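Protease Do-like 8, chloroplastic (PDB 4IC6) is probably a serine endopeptidase of the HtrA (Deg) type that cleaves proteins in the chloroplast of Arabidopsis thaliana. Local coordinates at residues 100-105 / 130-135; 29-34 / 169-174; 120-125 / 242-247. The protein carries 1 engineered substitution. All coordinates share one frame; numbering follows the deposited sequence.

Contact 1: 100-105 / 130-135; sequences GRVNIL and LKVDAP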
loop_
_atom_site.group_PDB
_atom_site.type_symbol
_atom_site.label_atom_id
_atom_site.label_comp_id
_atom_site.label_asym_id
_atom_site.label_seq_id
_atom_site.Cartn_x
_atom_site.Cartn_y
_atom_site.Cartn_z
ATOM N N GLY A 100 31.620 -9.923 -11.306
ATOM C CA GLY A 100 31.628 -8.902 -10.281
ATOM C C GLY A 100 32.854 -8.021 -10.300
ATOM O O GLY A 100 33.922 -8.425 -10.770
ATOM N N ARG A 101 32.688 -6.797 -9.804
ATOM C CA ARG A 101 33.816 -5.947 -9.462
ATOM C C ARG A 101 33.972 -6.036 -7.950
ATOM O O ARG A 101 33.041 -5.727 -7.202
ATOM C CB ARG A 101 33.578 -4.502 -9.911
ATOM N N VAL A 102 35.139 -6.477 -7.494
ATOM C CA VAL A 102 35.348 -6.664 -6.066
ATOM C C VAL A 102 36.273 -5.608 -5.472
ATOM O O VAL A 102 37.405 -5.415 -5.938
ATOM C CB VAL A 102 35.902 -8.064 -5.752
ATOM C CG1 VAL A 102 36.010 -8.260 -4.259
ATOM C CG2 VAL A 102 35.009 -9.152 -6.383
ATOM N N ASN A 103 35.786 -4.920 -4.443
ATOM C CA ASN A 103 36.588 -3.921 -3.745
ATOM C C ASN A 103 37.081 -4.423 -2.398
ATOM O O ASN A 103 36.296 -4.830 -1.556
ATOM C CB ASN A 103 35.810 -2.618 -3.559
ATOM C CG ASN A 103 35.872 -1.738 -4.771
ATOM O OD1 ASN A 103 34.838 -1.384 -5.349
ATOM N ND2 ASN A 103 37.090 -1.382 -5.183
ATOM N N ILE A 104 38.391 -4.352 -2.200
ATOM C CA ILE A 104 39.027 -4.847 -0.992
ATOM C C ILE A 104 39.854 -3.774 -0.281
ATOM O O ILE A 104 40.738 -3.136 -0.878
ATOM C CB ILE A 104 39.959 -6.020 -1.314
ATOM C CG1 ILE A 104 39.313 -6.936 -2.356
ATOM C CG2 ILE A 104 40.335 -6.762 -0.041
ATOM C CD1 ILE A 104 40.026 -8.253 -2.541
ATOM N N LEU A 105 39.577 -3.603 1.006
ATOM C CA LEU A 105 40.274 -2.639 1.850
ATOM C C LEU A 105 41.716 -3.079 2.126
ATOM O O LEU A 105 41.953 -4.147 2.707
ATOM C CB LEU A 105 39.525 -2.479 3.177
ATOM C CG LEU A 105 39.989 -1.362 4.121
ATOM C CD1 LEU A 105 39.815 0.016 3.470
ATOM C CD2 LEU A 105 39.224 -1.435 5.439
ATOM N N LEU A 130 33.526 -16.251 -5.700
ATOM C CA LEU A 130 34.280 -15.577 -6.753
ATOM C C LEU A 130 35.772 -15.795 -6.524
ATOM O O LEU A 130 36.197 -16.266 -5.461
ATOM C CB LEU A 130 33.977 -14.077 -6.799
ATOM C CG LEU A 130 32.511 -13.645 -6.891
ATOM C CD1 LEU A 130 32.442 -12.139 -7.069
ATOM C CD2 LEU A 130 31.817 -14.335 -8.044
ATOM N N LYS A 131 36.564 -15.446 -7.520
ATOM C CA LYS A 131 38.003 -15.595 -7.407
ATOM C C LYS A 131 38.640 -14.304 -7.881
ATOM O O LYS A 131 38.358 -13.831 -8.986
ATOM C CB LYS A 131 38.466 -16.796 -8.225
ATOM C CG LYS A 131 39.954 -16.948 -8.392
ATOM C CD LYS A 131 40.633 -17.369 -7.097
ATOM C CE LYS A 131 42.128 -17.620 -7.371
ATOM N NZ LYS A 131 42.444 -19.070 -7.464
ATOM N N VAL A 132 39.485 -13.736 -7.024
ATOM C CA VAL A 132 40.161 -12.464 -7.265
ATOM C C VAL A 132 41.657 -12.716 -7.441
ATOM O O VAL A 132 42.222 -13.580 -6.778
ATOM C CB VAL A 132 39.907 -11.518 -6.054
ATOM C CG1 VAL A 132 41.132 -10.730 -5.699
ATOM C CG2 VAL A 132 38.708 -10.608 -6.311
ATOM N N ASP A 133 42.302 -11.981 -8.337
ATOM C CA ASP A 133 43.748 -12.117 -8.531
ATOM C C ASP A 133 44.486 -10.992 -7.784
ATOM O O ASP A 133 44.611 -9.878 -8.292
ATOM C CB ASP A 133 44.079 -12.108 -10.031
ATOM C CG ASP A 133 45.566 -12.236 -10.306
ATOM O OD1 ASP A 133 46.315 -12.602 -9.372
ATOM O OD2 ASP A 133 45.988 -11.973 -11.460
ATOM N N ALA A 134 44.960 -11.279 -6.571
ATOM C CA ALA A 134 45.505 -10.238 -5.695
ATOM C C ALA A 134 46.731 -10.701 -4.908
ATOM O O ALA A 134 46.913 -11.899 -4.693
ATOM C CB ALA A 134 44.421 -9.746 -4.736
ATOM N N PRO A 135 47.566 -9.748 -4.455
ATOM C CA PRO A 135 48.725 -10.129 -3.637
ATOM C C PRO A 135 48.277 -10.753 -2.315
ATOM O O PRO A 135 47.500 -10.129 -1.591
ATOM C CB PRO A 135 49.436 -8.790 -3.384
ATOM C CG PRO A 135 48.978 -7.895 -4.504
ATOM C CD PRO A 135 47.550 -8.305 -4.756
#
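V102, on strand 98-105, packs against both L130 and V132. Its CG2 comes within 4.0 Å of L130 CD1, while V132 CG2 sits over the branch point, 3.8 Å from V102 CB, and so touches both V102 methyls. With V102 CG1 anti to the backbone N (chi1 -176°), CG2 falls on the N side, which is the side of L130. I104, the next residue along the strand to face this way, meets V132 alone and more loosely: its CD1 reaches V132 CG1 at 4.2 Å, the two side chains lying alongside each other and pointing opposite ways. V132 therefore serves both, CG2 for V102 and CG1 for I104. The contact is apolar and buried, an example of how the first barrel of a trypsin-like protease is filled. Strands 98-105 and 127-131 are not sheet neighbours; strand 111-122 lies between them in the order, bonded to V102 through F114 and to I104 through K112. Strand 42-47 pairs along the other edge of 98-105, where its V43 packs on V102 and I104.

Contact 2: 29-34 / 169-174; sequences GRIVQL and LTVGVI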
loop_
_atom_site.group_PDB
_atom_site.type_symbol
_atom_site.label_atom_id
_atom_site.label_comp_id
_atom_site.label_asym_id
_atom_site.label_seq_id
_atom_site.Cartn_x
_atom_site.Cartn_y
_atom_site.Cartn_z
ATOM N N GLY A 29 34.185 -1.016 23.605
ATOM C CA GLY A 29 35.589 -1.118 23.232
ATOM C C GLY A 29 35.925 -2.353 22.403
ATOM O O GLY A 29 36.605 -2.245 21.378
ATOM N N ARG A 30 35.472 -3.528 22.849
ATOM C CA ARG A 30 35.706 -4.777 22.113
ATOM C C ARG A 30 35.076 -4.721 20.731
ATOM O O ARG A 30 35.677 -5.134 19.745
ATOM C CB ARG A 30 35.084 -5.984 22.826
ATOM C CG ARG A 30 35.645 -6.320 24.186
ATOM C CD ARG A 30 35.225 -7.739 24.627
ATOM N NE ARG A 30 33.785 -7.896 24.875
ATOM C CZ ARG A 30 32.920 -8.432 24.016
ATOM N NH1 ARG A 30 31.638 -8.535 24.342
ATOM N NH2 ARG A 30 33.333 -8.863 22.830
ATOM N N ILE A 31 33.835 -4.256 20.680
ATOM C CA ILE A 31 33.095 -4.179 19.432
ATOM C C ILE A 31 33.848 -3.319 18.434
ATOM O O ILE A 31 34.017 -3.702 17.275
ATOM C CB ILE A 31 31.700 -3.586 19.637
ATOM C CG1 ILE A 31 30.868 -4.476 20.559
ATOM C CG2 ILE A 31 30.977 -3.447 18.302
ATOM C CD1 ILE A 31 29.430 -3.981 20.711
ATOM N N VAL A 32 34.288 -2.149 18.886
ATOM C CA VAL A 32 35.068 -1.252 18.031
ATOM C C VAL A 32 36.323 -1.909 17.448
ATOM O O VAL A 32 36.606 -1.769 16.251
ATOM C CB VAL A 32 35.406 0.072 18.751
ATOM C CG1 VAL A 32 36.566 0.794 18.061
ATOM C CG2 VAL A 32 34.159 0.976 18.808
ATOM N N GLN A 33 37.059 -2.643 18.279
ATOM C CA GLN A 33 38.296 -3.279 17.813
ATOM C C GLN A 33 38.009 -4.472 16.886
ATOM O O GLN A 33 38.652 -4.629 15.853
ATOM C CB GLN A 33 39.182 -3.695 18.996
ATOM N N LEU A 34 37.030 -5.299 17.241
ATOM C CA LEU A 34 36.617 -6.400 16.365
ATOM C C LEU A 34 36.192 -5.921 14.989
ATOM O O LEU A 34 36.568 -6.500 13.962
ATOM C CB LEU A 34 35.441 -7.157 16.970
ATOM C CG LEU A 34 35.789 -8.343 17.865
ATOM C CD1 LEU A 34 34.504 -9.095 18.193
ATOM C CD2 LEU A 34 36.804 -9.263 17.184
ATOM N N LEU A 169 28.134 -1.531 10.419
ATOM C CA LEU A 169 28.029 -2.519 11.489
ATOM C C LEU A 169 26.640 -2.470 12.074
ATOM O O LEU A 169 26.077 -1.389 12.244
ATOM C CB LEU A 169 29.012 -2.178 12.600
ATOM C CG LEU A 169 28.904 -2.996 13.889
ATOM C CD1 LEU A 169 29.273 -4.433 13.591
ATOM C CD2 LEU A 169 29.831 -2.417 14.938
ATOM N N THR A 170 26.098 -3.638 12.392
ATOM C CA THR A 170 24.943 -3.718 13.277
ATOM C C THR A 170 25.235 -4.764 14.336
ATOM O O THR A 170 26.066 -5.645 14.129
ATOM C CB THR A 170 23.621 -4.032 12.521
ATOM O OG1 THR A 170 23.676 -5.350 11.957
ATOM C CG2 THR A 170 23.379 -3.009 11.415
ATOM N N VAL A 171 24.567 -4.669 15.477
ATOM C CA VAL A 171 24.894 -5.546 16.587
ATOM C C VAL A 171 23.621 -5.956 17.299
ATOM O O VAL A 171 22.767 -5.121 17.576
ATOM C CB VAL A 171 25.803 -4.827 17.615
ATOM C CG1 VAL A 171 25.980 -5.668 18.874
ATOM C CG2 VAL A 171 27.171 -4.493 17.006
ATOM N N GLY A 172 23.498 -7.244 17.584
ATOM C CA GLY A 172 22.428 -7.738 18.425
ATOM C C GLY A 172 22.822 -9.069 19.026
ATOM O O GLY A 172 24.002 -9.328 19.300
ATOM N N VAL A 173 21.834 -9.915 19.255
ATOM C CA VAL A 173 22.106 -11.240 19.780
ATOM C C VAL A 173 21.647 -12.311 18.820
ATOM O O VAL A 173 20.829 -12.059 17.934
ATOM C CB VAL A 173 21.379 -11.483 21.120
ATOM C CG1 VAL A 173 21.862 -10.477 22.157
ATOM C CG2 VAL A 173 19.866 -11.372 20.909
ATOM N N ILE A 174 22.147 -13.522 19.029
ATOM C CA ILE A 174 21.542 -14.671 18.395
ATOM C C ILE A 174 20.133 -14.826 18.986
ATOM O O ILE A 174 19.967 -14.989 20.200
ATOM C CB ILE A 174 22.360 -15.950 18.654
ATOM C CG1 ILE A 174 23.785 -15.791 18.120
ATOM C CG2 ILE A 174 21.684 -17.150 18.024
ATOM C CD1 ILE A 174 23.855 -15.345 16.647
#
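I31 of the N-terminal helix 26-39 lays its CG2 methyl against L169 and V171 of strand 168-176, a strand of the second barrel of the trypsin-like fold. The nearest approach is I31 CG2 to L169 CD2, 3.7 Å, where the two side chains cross at about a right angle. V171 meets the same methyl differently, tip to tip, with its CG2 4.2 Å from I31 CG2. One branch of one residue thus bears on two methyls, and these also lie close to each other, V171 CG2 being 4.0 Å from L169 CD2. At the end of the isoleucine, where chi2 of -176° extends the chain, I31 CD1 comes to 4.3 Å from V171 CG1. L169 and V171 are two apart on an extended strand, which brings both onto the face turned to the helix. With L169 CG anti to the backbone N (chi1 172°), the branch is carried toward the helix, where CD2 meets I31.

The next shell is shared between subunits. The strand is held in its own barrel by backbone bonds from T170 to A158 and from G172 to C156, whereas V152 of a second subunit packs on L169, and G153 of that subunit on I31. The V171 N hydrogen-bonds to D196 OD2 of the second subunit, and R30 makes a cation-pi contact with F25 of a third. The helix-to-strand contact therefore lies at a subunit interface, consistent with the trimers on which HtrA proteases are built. Within the chain, R30 NH1 hydrogen-bonds to OE1 of Q155, the residue on which I31 also packs.

Contact 3: 120-125 / 242-247; sequences GADRAK and LKIVPQ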
loop_
_atom_site.group_PDB
_atom_site.type_symbol
_atom_site.label_atom_id
_atom_site.label_comp_id
_atom_site.label_asym_id
_atom_site.label_seq_id
_atom_site.Cartn_x
_atom_site.Cartn_y
_atom_site.Cartn_z
ATOM N N GLY A 120 31.822 -20.755 -8.488
ATOM C CA GLY A 120 30.630 -21.573 -8.527
ATOM C C GLY A 120 29.559 -20.919 -7.679
ATOM O O GLY A 120 29.842 -20.014 -6.902
ATOM N N ALA A 121 28.323 -21.357 -7.852
ATOM C CA ALA A 121 27.217 -20.772 -7.121
ATOM C C ALA A 121 26.295 -21.910 -6.715
ATOM O O ALA A 121 26.240 -22.927 -7.396
ATOM C CB ALA A 121 26.489 -19.781 -8.017
ATOM N N ASP A 122 25.586 -21.753 -5.601
ATOM C CA ASP A 122 24.583 -22.735 -5.200
ATOM C C ASP A 122 23.321 -22.016 -4.741
ATOM O O ASP A 122 23.282 -21.434 -3.658
ATOM C CB ASP A 122 25.111 -23.645 -4.083
ATOM C CG ASP A 122 24.114 -24.739 -3.695
ATOM O OD1 ASP A 122 23.718 -25.546 -4.569
ATOM O OD2 ASP A 122 23.708 -24.787 -2.507
ATOM N N ARG A 123 22.289 -22.060 -5.571
ATOM C CA ARG A 123 21.066 -21.322 -5.285
ATOM C C ARG A 123 20.367 -21.806 -4.008
ATOM O O ARG A 123 19.879 -20.999 -3.211
ATOM C CB ARG A 123 20.127 -21.388 -6.489
ATOM C CG ARG A 123 18.821 -20.670 -6.267
ATOM C CD ARG A 123 18.082 -20.330 -7.557
ATOM N NE ARG A 123 17.455 -19.021 -7.379
ATOM C CZ ARG A 123 17.239 -18.130 -8.339
ATOM N NH1 ARG A 123 17.574 -18.399 -9.599
ATOM N NH2 ARG A 123 16.681 -16.967 -8.027
ATOM N N ALA A 124 20.344 -23.119 -3.807
ATOM C CA ALA A 124 19.663 -23.717 -2.656
ATOM C C ALA A 124 20.154 -23.161 -1.318
ATOM O O ALA A 124 19.362 -22.949 -0.410
ATOM C CB ALA A 124 19.799 -25.237 -2.694
ATOM N N LYS A 125 21.458 -22.929 -1.184
ATOM C CA LYS A 125 21.997 -22.340 0.045
ATOM C C LYS A 125 22.333 -20.849 -0.083
ATOM O O LYS A 125 22.925 -20.269 0.828
ATOM C CB LYS A 125 23.220 -23.126 0.542
ATOM C CG LYS A 125 22.932 -24.590 0.888
ATOM C CD LYS A 125 21.891 -24.676 2.026
ATOM C CE LYS A 125 21.814 -26.076 2.632
ATOM N NZ LYS A 125 20.929 -26.105 3.851
ATOM N N LEU A 242 30.905 -23.800 5.423
ATOM C CA LEU A 242 32.075 -24.667 5.470
ATOM C C LEU A 242 31.902 -25.892 4.586
ATOM O O LEU A 242 32.872 -26.448 4.066
ATOM C CB LEU A 242 32.337 -25.114 6.904
ATOM C CG LEU A 242 33.178 -24.156 7.735
ATOM C CD1 LEU A 242 33.197 -24.608 9.186
ATOM C CD2 LEU A 242 34.590 -24.116 7.153
ATOM N N LYS A 243 30.658 -26.309 4.404
ATOM C CA LYS A 243 30.385 -27.511 3.626
ATOM C C LYS A 243 30.256 -27.181 2.148
ATOM O O LYS A 243 30.750 -27.914 1.297
ATOM C CB LYS A 243 29.108 -28.186 4.144
ATOM C CG LYS A 243 28.401 -29.107 3.153
ATOM C CD LYS A 243 28.986 -30.519 3.145
ATOM C CE LYS A 243 28.158 -31.464 2.266
ATOM N NZ LYS A 243 28.669 -32.863 2.320
ATOM N N ILE A 244 29.604 -26.064 1.846
ATOM C CA ILE A 244 29.287 -25.705 0.462
ATOM C C ILE A 244 30.468 -25.103 -0.308
ATOM O O ILE A 244 30.700 -25.424 -1.476
ATOM C CB ILE A 244 28.099 -24.709 0.412
ATOM C CG1 ILE A 244 26.868 -25.326 1.089
ATOM C CG2 ILE A 244 27.800 -24.293 -1.024
ATOM C CD1 ILE A 244 26.362 -26.599 0.405
ATOM N N VAL A 245 31.215 -24.224 0.348
ATOM C CA VAL A 245 32.274 -23.499 -0.336
ATOM C C VAL A 245 33.324 -24.416 -0.993
ATOM O O VAL A 245 33.615 -24.264 -2.184
ATOM C CB VAL A 245 32.932 -22.435 0.574
ATOM C CG1 VAL A 245 34.215 -21.899 -0.064
ATOM C CG2 VAL A 245 31.965 -21.289 0.815
ATOM N N PRO A 246 33.883 -25.381 -0.239
ATOM C CA PRO A 246 34.909 -26.237 -0.854
ATOM C C PRO A 246 34.399 -27.012 -2.067
ATOM O O PRO A 246 35.179 -27.276 -2.998
ATOM C CB PRO A 246 35.286 -27.204 0.270
ATOM C CG PRO A 246 34.894 -26.497 1.522
ATOM C CD PRO A 246 33.678 -25.700 1.181
ATOM N N GLN A 247 33.119 -27.383 -2.047
ATOM C CA GLN A 247 32.482 -28.046 -3.191
ATOM C C GLN A 247 32.402 -27.101 -4.390
ATOM O O GLN A 247 32.699 -27.490 -5.521
ATOM C CB GLN A 247 31.072 -28.548 -2.822
ATOM C CG GLN A 247 31.035 -29.572 -1.690
ATOM C CD GLN A 247 29.655 -30.178 -1.485
ATOM O OE1 GLN A 247 28.953 -29.855 -0.519
ATOM N NE2 GLN A 247 29.259 -31.066 -2.392
#
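D122 OD2 is gripped by two groups while the CB of the same residue rests on I244. One is the backbone N of K125, 3.2 Å from D122 OD2, an Asx motif in which the aspartate accepts from three residues further on. This bond is bent, with an angle of 140° at the hydrogen, and the donor stands well above the carboxylate plane, 52° out of it. The other is R256 NH1, in a salt bridge. Two donors on one oxygen would be expected to favour the charged form of D122. The bond to K125 N closes the turn after strand 111-122, and R256 ties the aspartate to the segment that follows the helix.

That turn leads into D126, the predicted charge-relay aspartate. The fold supplies the other partner: strand 233-237 of the second trypsin-like barrel runs straight into helix 238-251, which packs back across the end of a strand of the first barrel. I244 is the residue that makes the contact. Its CG2 meets D122 CB at 4.1 Å, and its other branch meets K125, whose CG is 4.0 Å from I244 CD1 and just as near to I244 CG1. The lysine and isoleucine side chains cross at about a right angle. A bend at chi2 (-61°) turns the lysine off the isoleucine beyond CG, carrying the ammonium group away from the helix.

V245 packs on W72, while K243, from a different side of the helix, pairs its NZ with E331 OE2 of the PDZ domain in a salt bridge. Just beyond I244 the helix is kinked at P246, whose N has no bond to the preceding turn.

How the contacts relate
Contact 1 lies within the first barrel, and contact 3 reaches the same sheet through 120-125, whose strand 111-122 has both strands of contact 1 as neighbours. Their centres are 19 Å apart and they do not touch. Contact 2 lies on the second barrel, 26 Å from contact 1 and 27 Å from contact 3, centre to centre. Along the chain the segments run 29-34, 100-105, 120-125, 130-135, 169-174, 242-247, so both halves of contact 1 fall between those of contact 2, whereas contact 3 interleaves with each of the others. Contact 1 forms part of the first barrel's interior, contact 3 joins the two barrels through a helix, and contact 2 lies where subunits meet.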